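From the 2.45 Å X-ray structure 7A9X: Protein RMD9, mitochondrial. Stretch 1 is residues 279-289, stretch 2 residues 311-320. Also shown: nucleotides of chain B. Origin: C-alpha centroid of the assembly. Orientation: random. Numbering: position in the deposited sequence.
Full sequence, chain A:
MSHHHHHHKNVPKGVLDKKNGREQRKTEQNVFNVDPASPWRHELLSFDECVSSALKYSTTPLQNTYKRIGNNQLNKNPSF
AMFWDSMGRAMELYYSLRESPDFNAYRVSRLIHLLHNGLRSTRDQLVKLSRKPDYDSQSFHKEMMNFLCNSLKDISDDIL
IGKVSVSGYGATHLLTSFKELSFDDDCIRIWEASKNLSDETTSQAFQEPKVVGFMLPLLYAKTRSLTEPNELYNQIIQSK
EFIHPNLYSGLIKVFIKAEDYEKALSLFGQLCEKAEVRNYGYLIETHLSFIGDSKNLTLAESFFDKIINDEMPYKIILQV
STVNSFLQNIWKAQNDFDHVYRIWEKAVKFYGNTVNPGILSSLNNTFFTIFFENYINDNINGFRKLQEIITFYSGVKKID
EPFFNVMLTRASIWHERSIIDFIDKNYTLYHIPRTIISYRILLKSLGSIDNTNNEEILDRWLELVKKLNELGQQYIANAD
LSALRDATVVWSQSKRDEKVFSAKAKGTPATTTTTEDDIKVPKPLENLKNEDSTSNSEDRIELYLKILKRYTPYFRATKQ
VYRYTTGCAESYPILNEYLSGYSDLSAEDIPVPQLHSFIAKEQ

Stretch 1, residues 279-289: NYGYLIETHLS
Stretch 2, residues 311-320: EMPYKIILQV

An irregular segment, extended over residues 314-317, lies along one side of the helix of stretch 1, which continues beyond Ser 289, in a largely apolar contact that buries 575 Å² and contains a single hydrogen bond between side chains. The helix is held by i to i+4 bonds such as His 287 N to Leu 283 O (3.0 Å) and Leu 288 N to Ile 284 O (2.9 Å). Alongside it, residues 314-317 have phi/psi of -117/153, -67/150, -157/136 and -86/146°. The two stretches run in broadly the same direction: CA-CA distances are 7.3 Å for Tyr 280 and Tyr 314, 5.9 Å for Ile 284 and Ile 316, and 7.6 Å for Leu 288 and Gln 319.

Tyr 314 (chi1 49°, p; chi2 86°) points toward the helix. Leu 283 (m,t) places CB over its ring face, 3.9 Å from the centroid and 9° off the normal, a CH-pi contact. At the ring's far end, Tyr 314 OH hydrogen-bonds His 287 ND1 at 2.7 Å; either could be the donor. The two rings meet rim to rim, centroids 6.0 Å apart and planes at 81°. The hydroxyl lies at the imidazole edge, near its plane, where ND1 can make the bond (angle 162°).

His 287 (chi1 -170°, t; chi2 128°) is also contacted by Ile 316 (t,t), whose CD1 lies over the imidazole face, 3.9 Å from its centroid. Met 312 (m,m, chi3 -111°) approaches the imidazole edge, CE lying 3.5 Å from His 287 CE1. Ile 316 CD1 also reaches Leu 288 CD2 (4.1 Å), while its CG1 packs against Ile 284 CG2 (4.0 Å); both helix residues are m,t.

At the N-terminal end, Tyr 280 (chi1 70°, p; chi2 -79°) sets CD2 3.9 Å from Tyr 314 CB and CE2 3.3 Å from Lys 315 O, near the ring plane. At the other end, Leu 288 CD1 lies 3.6 Å from NE2 of Gln 319 (t,t), at the N-cap position, right before a helix.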

# COMPACT_ATOMS: atom_id res chain seq x y z
N ASN A 279 9.54 -13.04 21.47
CA ASN A 279 8.70 -13.36 20.32
C ASN A 279 7.24 -13.03 20.66
O ASN A 279 6.37 -13.91 20.67
CB ASN A 279 8.87 -14.82 19.90
CG ASN A 279 10.28 -15.13 19.45
OD1 ASN A 279 10.88 -14.37 18.69
ND2 ASN A 279 10.82 -16.25 19.91
N TYR A 280 6.98 -11.75 20.94
CA TYR A 280 5.66 -11.28 21.34
C TYR A 280 4.79 -10.86 20.17
O TYR A 280 3.64 -10.48 20.38
CB TYR A 280 5.80 -10.10 22.31
CG TYR A 280 6.32 -8.84 21.66
CD1 TYR A 280 7.68 -8.69 21.38
CD2 TYR A 280 5.46 -7.81 21.31
CE1 TYR A 280 8.16 -7.55 20.78
CE2 TYR A 280 5.93 -6.66 20.70
CZ TYR A 280 7.28 -6.53 20.44
OH TYR A 280 7.76 -5.39 19.83
N GLY A 281 5.31 -10.92 18.94
CA GLY A 281 4.60 -10.40 17.79
C GLY A 281 3.24 -11.04 17.54
O GLY A 281 2.39 -10.44 16.88
N TYR A 282 3.03 -12.25 18.06
CA TYR A 282 1.73 -12.89 17.93
C TYR A 282 0.63 -12.09 18.61
O TYR A 282 -0.51 -12.07 18.15
CB TYR A 282 1.79 -14.31 18.49
CG TYR A 282 2.84 -15.20 17.85
CD1 TYR A 282 2.61 -15.79 16.62
CD2 TYR A 282 4.05 -15.45 18.48
CE1 TYR A 282 3.55 -16.60 16.03
CE2 TYR A 282 5.00 -16.27 17.90
CZ TYR A 282 4.74 -16.84 16.67
OH TYR A 282 5.68 -17.65 16.08
N LEU A 283 0.97 -11.42 19.72
CA LEU A 283 0.00 -10.57 20.40
C LEU A 283 -0.29 -9.30 19.61
O LEU A 283 -1.37 -8.73 19.76
CB LEU A 283 0.51 -10.21 21.80
CG LEU A 283 0.61 -11.38 22.78
CD1 LEU A 283 1.35 -10.96 24.04
CD2 LEU A 283 -0.78 -11.89 23.12
N ILE A 284 0.65 -8.86 18.78
CA ILE A 284 0.41 -7.67 17.97
C ILE A 284 -0.60 -7.97 16.87
O ILE A 284 -1.55 -7.21 16.66
CB ILE A 284 1.73 -7.14 17.38
CG1 ILE A 284 2.76 -6.88 18.48
CG2 ILE A 284 1.49 -5.86 16.60
CD1 ILE A 284 4.06 -6.36 17.93
N GLU A 285 -0.39 -9.07 16.14
CA GLU A 285 -1.30 -9.43 15.06
C GLU A 285 -2.72 -9.62 15.57
O GLU A 285 -3.68 -9.10 14.98
CB GLU A 285 -0.82 -10.71 14.36
CG GLU A 285 0.43 -10.55 13.53
CD GLU A 285 0.56 -11.65 12.49
OE1 GLU A 285 0.11 -11.45 11.34
OE2 GLU A 285 1.11 -12.72 12.83
N THR A 286 -2.88 -10.37 16.67
CA THR A 286 -4.22 -10.62 17.19
C THR A 286 -4.86 -9.33 17.70
O THR A 286 -6.02 -9.04 17.37
CB THR A 286 -4.18 -11.68 18.29
OG1 THR A 286 -3.17 -11.33 19.24
CG2 THR A 286 -3.87 -13.04 17.69
N HIS A 287 -4.12 -8.54 18.48
CA HIS A 287 -4.65 -7.27 18.98
C HIS A 287 -5.12 -6.40 17.83
O HIS A 287 -6.25 -5.89 17.85
CB HIS A 287 -3.58 -6.55 19.81
CG HIS A 287 -4.09 -5.36 20.56
ND1 HIS A 287 -3.88 -5.19 21.91
CD2 HIS A 287 -4.78 -4.27 20.14
CE1 HIS A 287 -4.44 -4.05 22.30
NE2 HIS A 287 -4.99 -3.48 21.24
N LEU A 288 -4.28 -6.22 16.81
CA LEU A 288 -4.69 -5.42 15.65
C LEU A 288 -5.87 -6.05 14.93
O LEU A 288 -6.69 -5.34 14.35
CB LEU A 288 -3.51 -5.25 14.69
CG LEU A 288 -2.34 -4.41 15.19
CD1 LEU A 288 -1.23 -4.38 14.15
CD2 LEU A 288 -2.79 -3.00 15.53
N SER A 289 -5.98 -7.38 14.95
CA SER A 289 -7.13 -8.04 14.33
C SER A 289 -8.43 -7.66 15.03
O SER A 289 -9.46 -7.47 14.38
CB SER A 289 -6.93 -9.55 14.34
OG SER A 289 -7.98 -10.20 13.64
N GLU A 311 -2.03 0.73 27.41
CA GLU A 311 -2.47 -0.17 28.47
C GLU A 311 -1.88 -1.56 28.37
O GLU A 311 -1.98 -2.33 29.34
CB GLU A 311 -4.00 -0.29 28.45
CG GLU A 311 -4.75 1.01 28.68
CD GLU A 311 -6.25 0.81 28.64
OE1 GLU A 311 -6.70 -0.35 28.68
OE2 GLU A 311 -6.98 1.83 28.56
N MET A 312 -1.27 -1.91 27.27
CA MET A 312 -0.87 -3.31 27.18
C MET A 312 0.55 -3.51 27.69
O MET A 312 1.38 -2.60 27.60
CB MET A 312 -0.97 -3.79 25.73
CG MET A 312 -2.36 -3.61 25.15
SD MET A 312 -3.61 -4.21 26.30
CE MET A 312 -4.21 -5.65 25.42
N PRO A 313 0.85 -4.69 28.24
CA PRO A 313 2.22 -4.96 28.71
C PRO A 313 3.22 -5.19 27.59
O PRO A 313 4.41 -5.34 27.88
CB PRO A 313 2.04 -6.23 29.56
CG PRO A 313 0.84 -6.89 29.00
CD PRO A 313 -0.08 -5.78 28.58
N TYR A 314 2.79 -5.22 26.33
CA TYR A 314 3.68 -5.40 25.20
C TYR A 314 3.63 -4.17 24.30
O TYR A 314 2.63 -3.45 24.27
CB TYR A 314 3.30 -6.64 24.38
CG TYR A 314 1.83 -6.72 24.04
CD1 TYR A 314 1.33 -6.09 22.90
CD2 TYR A 314 0.95 -7.41 24.85
CE1 TYR A 314 -0.02 -6.16 22.59
CE2 TYR A 314 -0.40 -7.49 24.54
CZ TYR A 314 -0.87 -6.86 23.41
OH TYR A 314 -2.21 -6.93 23.11
N LYS A 315 4.72 -3.93 23.58
CA LYS A 315 4.74 -2.88 22.58
C LYS A 315 3.79 -3.22 21.44
O LYS A 315 3.56 -4.39 21.13
CB LYS A 315 6.15 -2.68 22.03
CG LYS A 315 7.21 -2.43 23.08
CD LYS A 315 8.56 -2.88 22.57
CE LYS A 315 9.00 -2.07 21.36
NZ LYS A 315 9.61 -0.78 21.77
N ILE A 316 3.24 -2.19 20.82
CA ILE A 316 2.35 -2.39 19.69
C ILE A 316 2.34 -1.11 18.85
O ILE A 316 2.27 -0.00 19.39
CB ILE A 316 0.93 -2.79 20.15
CG1 ILE A 316 0.01 -2.99 18.95
CG2 ILE A 316 0.37 -1.77 21.14
CD1 ILE A 316 -1.17 -3.90 19.22
N ILE A 317 2.42 -1.29 17.55
CA ILE A 317 2.31 -0.19 16.60
C ILE A 317 0.84 0.04 16.30
O ILE A 317 0.03 -0.89 16.28
CB ILE A 317 3.12 -0.48 15.32
CG1 ILE A 317 2.55 -1.72 14.61
CG2 ILE A 317 4.58 -0.70 15.66
CD1 ILE A 317 3.22 -2.03 13.29
N LEU A 318 0.48 1.30 16.07
CA LEU A 318 -0.86 1.64 15.58
C LEU A 318 -0.81 1.55 14.06
O LEU A 318 -0.73 2.55 13.35
CB LEU A 318 -1.28 3.02 16.07
CG LEU A 318 -2.75 3.37 15.86
CD1 LEU A 318 -3.64 2.48 16.71
CD2 LEU A 318 -3.02 4.84 16.16
N GLN A 319 -0.85 0.31 13.57
CA GLN A 319 -0.70 0.04 12.14
C GLN A 319 -1.80 0.75 11.36
O GLN A 319 -2.99 0.51 11.60
CB GLN A 319 -0.74 -1.46 11.89
CG GLN A 319 -0.10 -1.90 10.57
CD GLN A 319 -0.23 -3.40 10.33
OE1 GLN A 319 0.73 -4.05 9.92
NE2 GLN A 319 -1.42 -3.94 10.56
N VAL A 320 -1.41 1.63 10.44
CA VAL A 320 -2.38 2.50 9.79
C VAL A 320 -3.38 1.69 8.96
O VAL A 320 -4.55 2.06 8.85
CB VAL A 320 -1.68 3.58 8.94
CG1 VAL A 320 -1.09 3.00 7.67
CG2 VAL A 320 -2.64 4.71 8.62
P A B 4 10.53 -15.77 13.06
OP1 A B 4 10.30 -17.04 12.32
OP2 A B 4 11.27 -14.66 12.40
O5' A B 4 9.12 -15.15 13.51
C5' A B 4 8.18 -15.92 14.25
C4' A B 4 7.36 -15.05 15.16
O4' A B 4 8.18 -14.59 16.28
C3' A B 4 6.82 -13.76 14.55
O3' A B 4 5.64 -13.96 13.79
C2' A B 4 6.62 -12.88 15.77
O2' A B 4 5.43 -13.23 16.46
C1' A B 4 7.82 -13.27 16.63
N9 A B 4 8.97 -12.39 16.37
C8 A B 4 10.13 -12.70 15.71
N7 A B 4 10.97 -11.69 15.62
C5 A B 4 10.31 -10.65 16.26
C6 A B 4 10.66 -9.31 16.51
N6 A B 4 11.82 -8.77 16.12
N1 A B 4 9.78 -8.54 17.18
C2 A B 4 8.62 -9.08 17.57
N3 A B 4 8.17 -10.33 17.40
C4 A B 4 9.07 -11.07 16.73
P A B 7 3.37 -3.65 6.25
OP1 A B 7 2.42 -4.79 6.23
OP2 A B 7 4.38 -3.51 5.16
O5' A B 7 2.55 -2.29 6.31
C5' A B 7 1.15 -2.27 6.58
C4' A B 7 0.63 -0.86 6.69
O4' A B 7 0.95 -0.34 8.01
C3' A B 7 1.24 0.13 5.70
O3' A B 7 0.29 1.16 5.42
C2' A B 7 2.39 0.72 6.50
O2' A B 7 2.85 1.97 6.04
C1' A B 7 1.78 0.81 7.89
N9 A B 7 2.76 0.77 8.98
C8 A B 7 3.90 0.01 9.05
N7 A B 7 4.58 0.19 10.15
C5 A B 7 3.84 1.13 10.85
C6 A B 7 4.03 1.75 12.10
N6 A B 7 5.07 1.50 12.90
N1 A B 7 3.11 2.64 12.51
C2 A B 7 2.06 2.89 11.71
N3 A B 7 1.77 2.38 10.52
C4 A B 7 2.71 1.50 10.14
P U B 5 5.43 -13.17 12.41
OP1 U B 5 4.11 -13.56 11.84
OP2 U B 5 6.66 -13.33 11.59
O5' U B 5 5.31 -11.65 12.84
C5' U B 5 4.26 -11.22 13.70
C4' U B 5 4.43 -9.76 14.06
O4' U B 5 5.64 -9.59 14.85
C3' U B 5 4.63 -8.82 12.88
O3' U B 5 3.42 -8.48 12.23
C2' U B 5 5.35 -7.64 13.52
O2' U B 5 4.44 -6.82 14.23
C1' U B 5 6.25 -8.36 14.53
N1 U B 5 7.59 -8.62 13.96
C2 U B 5 8.48 -7.57 13.99
O2 U B 5 8.20 -6.49 14.47
N3 U B 5 9.71 -7.84 13.44
C4 U B 5 10.12 -9.03 12.87
O4 U B 5 11.27 -9.11 12.42
C5 U B 5 9.14 -10.07 12.87
C6 U B 5 7.93 -9.84 13.40